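PDB 7CJ7: L-ribulose 3-epimerase from Methylomonas sp. DH-1, which catalyses the manganese-dependent epimerization of ketoses at C3, acting fastest on L-ribulose and more slowly on D-ribulose, D-allulose and D-fructose. Local coordinates for residues E214-T222 with L267-A278. Sequence-based numbering, arbitrary orientation.
Sequences ESHRGYLGT and LWHDSDDLAGKA. With SOL (L-sorbose), chain C.
Tyr-219 lies against the first turns of helix 271-285, and its ring carries the centre of the contact. With CG anti to the carbonyl carbon (chi1 -85°), the ring lies alongside the helix and its hydroxyl reaches Asp-273. Leu-274 CD1 stands over the middle of the ring, 3.6 Å from the centroid of the Tyr-219 ring and almost on its normal, a CH-pi contact over the face. On one flank Leu-267 O lies at the ring edge by Tyr-219 CD1, and Tyr-219 CE1 touches Trp-268 CB at 3.6 Å; on the other, CE2 meets Leu-274 CA and the Lys-277 CD methylene. At the tip, Tyr-219 OH donates to the anti lone pair of Asp-273 OD2 at 2.6 Å, while the syn lone pair of that oxygen takes Lys-277 NZ in a salt bridge. Water 2 donates to the same hydroxyl and accepts from Asp-270 N. A leucine in place of Tyr-219 would probably leave Asp-273 without its donor from the loop and the Leu-274 methyl without its aromatic face. Nearer the substrate, Leu-267 CD2 packs against His-216 O at 3.1 Å, and Arg-217 grips L-sorbose O1 with both NH1 and NH2. The loop, which follows strand 207-212 of the TIM barrel and precedes helix 227-236, leans on the C-terminal helix 271-285, and Leu-220 of the loop, with Leu-274 and Ala-278 of the helix, meets Phe-245 of strand 242-245.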
ATOM      1  N   GLU A 214     -12.275   3.615  -1.898  1.00  9.93           N
ATOM      2  CA  GLU A 214     -12.402   2.172  -1.586  1.00 10.50           C
ATOM      3  C   GLU A 214     -10.990   1.594  -1.412  1.00  9.52           C
ATOM      4  O   GLU A 214     -10.002   2.254  -1.793  1.00  9.80           O
ATOM      5  CB  GLU A 214     -13.222   1.478  -2.678  1.00 10.62           C
ATOM      6  CG  GLU A 214     -13.628   0.049  -2.352  1.00 11.53           C
ATOM      7  CD  GLU A 214     -14.228  -0.203  -0.973  1.00 12.06           C
ATOM      8  OE1 GLU A 214     -15.476  -0.275  -0.867  1.00 13.87           O
ATOM      9  OE2 GLU A 214     -13.442  -0.371  -0.009  1.00 11.45           O
ATOM     10  N   SER A 215     -10.888   0.408  -0.828  1.00 10.16           N
ATOM     11  CA  SER A 215      -9.600  -0.260  -0.513  1.00  9.61           C
ATOM     12  C   SER A 215      -8.737  -0.394  -1.769  1.00  9.98           C
ATOM     13  O   SER A 215      -7.504  -0.296  -1.644  1.00 10.54           O
ATOM     14  CB  SER A 215      -9.843  -1.592   0.149  1.00 10.47           C
ATOM     15  OG  SER A 215     -10.737  -2.397  -0.618  1.00 11.36           O
ATOM     16  N   HIS A 216      -9.344  -0.645  -2.931  1.00 10.14           N
ATOM     17  CA  HIS A 216      -8.623  -0.823  -4.219  1.00 10.96           C
ATOM     18  C   HIS A 216      -8.746   0.429  -5.103  1.00 10.06           C
ATOM     19  O   HIS A 216      -8.263   0.377  -6.254  1.00 10.70           O
ATOM     20  CB  HIS A 216      -9.137  -2.074  -4.935  1.00 11.55           C
ATOM     21  CG  HIS A 216     -10.620  -2.173  -4.988  1.00 11.91           C
ATOM     22  ND1 HIS A 216     -11.419  -1.088  -5.284  1.00 12.18           N
ATOM     23  CD2 HIS A 216     -11.450  -3.225  -4.810  1.00 14.06           C
ATOM     24  CE1 HIS A 216     -12.681  -1.466  -5.284  1.00 12.96           C
ATOM     25  NE2 HIS A 216     -12.728  -2.775  -5.000  1.00 12.93           N
ATOM     26  N   ARG A 217      -9.390   1.482  -4.593  1.00 10.01           N
ATOM     27  CA  ARG A 217      -9.557   2.820  -5.236  1.00 10.64           C
ATOM     28  C   ARG A 217     -10.563   2.748  -6.395  1.00 10.64           C
ATOM     29  O   ARG A 217     -10.565   3.681  -7.230  1.00 11.47           O
ATOM     30  CB  ARG A 217      -8.219   3.392  -5.720  1.00 11.93           C
ATOM     31  CG  ARG A 217      -7.058   3.216  -4.748  1.00 12.52           C
ATOM     32  CD  ARG A 217      -5.943   4.254  -4.907  1.00 13.60           C
ATOM     33  NE  ARG A 217      -6.221   5.489  -4.176  1.00 13.46           N
ATOM     34  CZ  ARG A 217      -5.315   6.397  -3.842  1.00 12.94           C
ATOM     35  NH1 ARG A 217      -4.049   6.254  -4.195  1.00 14.36           N
ATOM     36  NH2 ARG A 217      -5.678   7.455  -3.149  1.00 13.55           N
ATOM     37  N   GLY A 218     -11.422   1.725  -6.418  1.00 10.78           N
ATOM     38  CA  GLY A 218     -12.494   1.571  -7.424  1.00 11.04           C
ATOM     39  C   GLY A 218     -13.864   1.973  -6.895  1.00 10.69           C
ATOM     40  O   GLY A 218     -13.947   2.903  -6.073  1.00 10.14           O
ATOM     41  N   TYR A 219     -14.919   1.302  -7.367  1.00 10.74           N
ATOM     42  CA  TYR A 219     -16.320   1.547  -6.940  1.00 11.29           C
ATOM     43  C   TYR A 219     -16.429   1.451  -5.411  1.00 10.49           C
ATOM     44  O   TYR A 219     -15.942   0.480  -4.803  1.00 11.67           O
ATOM     45  CB  TYR A 219     -17.269   0.550  -7.610  1.00 11.33           C
ATOM     46  CG  TYR A 219     -17.738   0.957  -8.981  1.00 12.08           C
ATOM     47  CD1 TYR A 219     -17.031   0.584 -10.114  1.00 12.20           C
ATOM     48  CD2 TYR A 219     -18.917   1.668  -9.152  1.00 12.23           C
ATOM     49  CE1 TYR A 219     -17.462   0.944 -11.382  1.00 13.63           C
ATOM     50  CE2 TYR A 219     -19.363   2.024 -10.412  1.00 13.01           C
ATOM     51  CZ  TYR A 219     -18.632   1.670 -11.532  1.00 12.97           C
ATOM     52  OH  TYR A 219     -19.066   2.050 -12.775  1.00 15.80           O
ATOM     53  N   LEU A 220     -17.095   2.414  -4.781  1.00 10.54           N
ATOM     54  CA  LEU A 220     -17.350   2.346  -3.323  1.00 10.05           C
ATOM     55  C   LEU A 220     -18.268   1.147  -3.052  1.00 11.20           C
ATOM     56  O   LEU A 220     -19.267   0.959  -3.783  1.00 11.35           O
ATOM     57  CB  LEU A 220     -17.961   3.660  -2.819  1.00  9.71           C
ATOM     58  CG  LEU A 220     -17.147   4.936  -3.066  1.00  9.60           C
ATOM     59  CD1 LEU A 220     -17.786   6.136  -2.376  1.00  9.12           C
ATOM     60  CD2 LEU A 220     -15.700   4.775  -2.626  1.00  9.86           C
ATOM     61  N   GLY A 221     -17.939   0.364  -2.024  1.00 11.99           N
ATOM     62  CA  GLY A 221     -18.768  -0.754  -1.540  1.00 12.80           C
ATOM     63  C   GLY A 221     -18.349  -2.088  -2.133  1.00 14.15           C
ATOM     64  O   GLY A 221     -18.990  -3.086  -1.791  1.00 17.59           O
ATOM     65  N   THR A 222     -17.333  -2.113  -3.005  1.00 14.57           N
ATOM     66  CA  THR A 222     -16.861  -3.339  -3.712  1.00 15.28           C
ATOM     67  C   THR A 222     -15.492  -3.765  -3.181  1.00 15.19           C
ATOM     68  O   THR A 222     -14.825  -4.595  -3.830  1.00 15.92           O
ATOM     69  CB  THR A 222     -16.784  -3.135  -5.230  1.00 14.88           C
ATOM     70  OG1 THR A 222     -15.715  -2.229  -5.512  1.00 13.92           O
ATOM     71  CG2 THR A 222     -18.086  -2.631  -5.811  1.00 14.56           C
ATOM     72  N   LEU A 267     -10.391  -0.571 -12.984  1.00 20.60           N
ATOM     73  CA  LEU A 267     -11.388  -0.820 -11.906  1.00 18.58           C
ATOM     74  C   LEU A 267     -12.743  -0.265 -12.344  1.00 16.70           C
ATOM     75  O   LEU A 267     -13.736  -0.488 -11.628  1.00 18.80           O
ATOM     76  CB  LEU A 267     -10.911  -0.134 -10.620  1.00 21.35           C
ATOM     77  CG  LEU A 267     -10.165  -1.021  -9.625  1.00 26.27           C
ATOM     78  CD1 LEU A 267      -9.880  -2.385 -10.224  1.00 28.45           C
ATOM     79  CD2 LEU A 267      -8.885  -0.358  -9.157  1.00 27.66           C
ATOM     80  N   TRP A 268     -12.759   0.451 -13.468  1.00 15.66           N
ATOM     81  CA  TRP A 268     -13.956   1.132 -14.029  1.00 14.75           C
ATOM     82  C   TRP A 268     -13.609   1.742 -15.383  1.00 15.81           C
ATOM     83  O   TRP A 268     -12.409   1.942 -15.655  1.00 16.12           O
ATOM     84  CB  TRP A 268     -14.515   2.188 -13.064  1.00 13.63           C
ATOM     85  CG  TRP A 268     -13.537   3.200 -12.542  1.00 13.33           C
ATOM     86  CD1 TRP A 268     -12.935   3.187 -11.314  1.00 13.34           C
ATOM     87  CD2 TRP A 268     -13.098   4.416 -13.182  1.00 13.68           C
ATOM     88  NE1 TRP A 268     -12.129   4.282 -11.163  1.00 14.10           N
ATOM     89  CE2 TRP A 268     -12.212   5.061 -12.286  1.00 14.24           C
ATOM     90  CE3 TRP A 268     -13.360   5.023 -14.414  1.00 14.16           C
ATOM     91  CZ2 TRP A 268     -11.591   6.272 -12.590  1.00 13.96           C
ATOM     92  CZ3 TRP A 268     -12.744   6.219 -14.715  1.00 13.34           C
ATOM     93  CH2 TRP A 268     -11.878   6.836 -13.813  1.00 13.81           C
ATOM     94  N   HIS A 269     -14.635   2.033 -16.189  1.00 16.78           N
ATOM     95  CA  HIS A 269     -14.507   2.630 -17.544  1.00 18.03           C
ATOM     96  C   HIS A 269     -15.453   3.831 -17.671  1.00 19.10           C
ATOM     97  O   HIS A 269     -15.119   4.746 -18.434  1.00 22.69           O
ATOM     98  CB  HIS A 269     -14.767   1.562 -18.619  1.00 19.12           C
ATOM     99  CG  HIS A 269     -16.119   0.944 -18.517  1.00 21.01           C
ATOM    100  ND1 HIS A 269     -17.226   1.485 -19.142  1.00 21.16           N
ATOM    101  CD2 HIS A 269     -16.555  -0.140 -17.836  1.00 22.94           C
ATOM    102  CE1 HIS A 269     -18.286   0.751 -18.859  1.00 24.43           C
ATOM    103  NE2 HIS A 269     -17.901  -0.248 -18.053  1.00 25.54           N
ATOM    104  N   ASP A 270     -16.574   3.822 -16.938  1.00 17.72           N
ATOM    105  CA  ASP A 270     -17.684   4.805 -17.059  1.00 16.91           C
ATOM    106  C   ASP A 270     -17.622   5.804 -15.895  1.00 15.75           C
ATOM    107  O   ASP A 270     -18.159   5.490 -14.814  1.00 15.49           O
ATOM    108  CB  ASP A 270     -19.031   4.077 -17.107  1.00 19.82           C
ATOM    109  CG  ASP A 270     -20.222   4.960 -17.449  1.00 21.49           C
ATOM    110  OD1 ASP A 270     -21.173   4.430 -18.020  1.00 26.20           O
ATOM    111  OD2 ASP A 270     -20.204   6.158 -17.115  1.00 21.64           O
ATOM    112  N   SER A 271     -16.996   6.965 -16.118  1.00 15.27           N
ATOM    113  CA  SER A 271     -16.800   8.036 -15.107  1.00 15.46           C
ATOM    114  C   SER A 271     -18.149   8.441 -14.503  1.00 15.02           C
ATOM    115  O   SER A 271     -18.225   8.577 -13.282  1.00 15.57           O
ATOM    116  CB  SER A 271     -16.107   9.242 -15.702  1.00 15.70           C
ATOM    117  OG  SER A 271     -14.847   8.898 -16.259  1.00 16.06           O
ATOM    118  N   ASP A 272     -19.178   8.641 -15.326  1.00 15.44           N
ATOM    119  CA  ASP A 272     -20.498   9.140 -14.851  1.00 16.37           C
ATOM    120  C   ASP A 272     -21.147   8.108 -13.923  1.00 14.76           C
ATOM    121  O   ASP A 272     -21.692   8.502 -12.893  1.00 14.89           O
ATOM    122  CB  ASP A 272     -21.413   9.488 -16.018  1.00 18.80           C
ATOM    123  CG  ASP A 272     -20.876  10.646 -16.835  1.00 22.33           C
ATOM    124  OD1 ASP A 272     -20.106  11.457 -16.268  1.00 25.64           O
ATOM    125  OD2 ASP A 272     -21.237  10.734 -18.028  1.00 28.24           O
ATOM    126  N   ASP A 273     -21.078   6.826 -14.262  1.00 14.97           N
ATOM    127  CA  ASP A 273     -21.684   5.753 -13.433  1.00 14.98           C
ATOM    128  C   ASP A 273     -20.940   5.704 -12.095  1.00 13.39           C
ATOM    129  O   ASP A 273     -21.582   5.681 -11.023  1.00 12.16           O
ATOM    130  CB  ASP A 273     -21.624   4.407 -14.150  1.00 15.35           C
ATOM    131  CG  ASP A 273     -22.305   3.314 -13.354  1.00 18.55           C
ATOM    132  OD1 ASP A 273     -23.536   3.369 -13.252  1.00 22.60           O
ATOM    133  OD2 ASP A 273     -21.595   2.442 -12.822  1.00 21.35           O
ATOM    134  N   LEU A 274     -19.616   5.680 -12.162  1.00 12.59           N
ATOM    135  CA  LEU A 274     -18.750   5.597 -10.962  1.00 11.74           C
ATOM    136  C   LEU A 274     -19.052   6.784 -10.042  1.00 11.75           C
ATOM    137  O   LEU A 274     -19.318   6.544  -8.859  1.00 12.45           O
ATOM    138  CB  LEU A 274     -17.285   5.593 -11.387  1.00 11.05           C
ATOM    139  CG  LEU A 274     -16.299   5.613 -10.222  1.00 11.37           C
ATOM    140  CD1 LEU A 274     -16.191   4.238  -9.581  1.00 11.55           C
ATOM    141  CD2 LEU A 274     -14.940   6.110 -10.680  1.00 11.98           C
ATOM    142  N   ALA A 275     -19.023   8.012 -10.572  1.00 11.56           N
ATOM    143  CA  ALA A 275     -19.166   9.260  -9.783  1.00 12.00           C
ATOM    144  C   ALA A 275     -20.589   9.387  -9.224  1.00 12.08           C
ATOM    145  O   ALA A 275     -20.739   9.816  -8.071  1.00 11.85           O
ATOM    146  CB  ALA A 275     -18.808  10.451 -10.629  1.00 14.72           C
ATOM    147  N   GLY A 276     -21.605   9.036 -10.011  1.00 13.28           N
ATOM    148  CA  GLY A 276     -23.008   9.102  -9.561  1.00 14.86           C
ATOM    149  C   GLY A 276     -23.252   8.127  -8.424  1.00 14.11           C
ATOM    150  O   GLY A 276     -23.876   8.522  -7.412  1.00 13.63           O
ATOM    151  N   LYS A 277     -22.765   6.893  -8.574  1.00 12.74           N
ATOM    152  CA  LYS A 277     -22.962   5.831  -7.561  1.00 13.06           C
ATOM    153  C   LYS A 277     -22.189   6.207  -6.295  1.00 11.70           C
ATOM    154  O   LYS A 277     -22.701   5.928  -5.206  1.00 12.98           O
ATOM    155  CB  LYS A 277     -22.540   4.468  -8.106  1.00 15.14           C
ATOM    156  CG  LYS A 277     -23.568   3.834  -9.032  1.00 17.56           C
ATOM    157  CD  LYS A 277     -23.190   2.457  -9.491  1.00 20.22           C
ATOM    158  CE  LYS A 277     -24.266   1.785 -10.315  1.00 22.09           C
ATOM    159  NZ  LYS A 277     -23.651   0.917 -11.342  1.00 27.21           N
ATOM    160  N   ALA A 278     -21.006   6.817  -6.434  1.00 10.50           N
ATOM    161  CA  ALA A 278     -20.163   7.222  -5.282  1.00 10.15           C
ATOM    162  C   ALA A 278     -20.909   8.276  -4.465  1.00 10.34           C
ATOM    163  O   ALA A 278     -20.938   8.160  -3.232  1.00 11.50           O
ATOM    164  CB  ALA A 278     -18.827   7.743  -5.734  1.00  9.60           C
TER
HETATM  165  C1  SOL C 301      -2.740   9.962  -3.105  1.00 18.34           C
HETATM  166  O1  SOL C 301      -2.723   8.578  -2.843  1.00 15.98           O
HETATM  167  C2  SOL C 301      -4.022  10.595  -2.667  1.00 16.34           C
HETATM  168  O2  SOL C 301      -4.726  10.055  -1.831  1.00 14.15           O
HETATM  169  C3  SOL C 301      -4.449  11.897  -3.329  1.00 18.35           C
HETATM  170  O3  SOL C 301      -5.396  12.578  -2.537  1.00 13.86           O
HETATM  171  C4  SOL C 301      -3.250  12.796  -3.615  1.00 21.18           C
HETATM  172  O4  SOL C 301      -2.607  13.134  -2.385  1.00 28.39           O
HETATM  173  C5  SOL C 301      -3.615  14.092  -4.341  1.00 24.39           C
HETATM  174  O5  SOL C 301      -2.468  14.940  -4.399  1.00 31.17           O
HETATM  175  C6  SOL C 301      -4.132  13.875  -5.747  1.00 26.53           C
HETATM  176  O6  SOL C 301      -4.496  15.122  -6.346  1.00 23.74           O
HETATM  177  O   HOH W   1     -14.072  -1.005  -8.928  1.00 14.47           O
HETATM  178  O   HOH W   2     -17.475   1.630 -15.121  1.00 15.14           O
HETATM  179  O   HOH W   3     -18.693   4.323  -6.536  1.00 13.80           O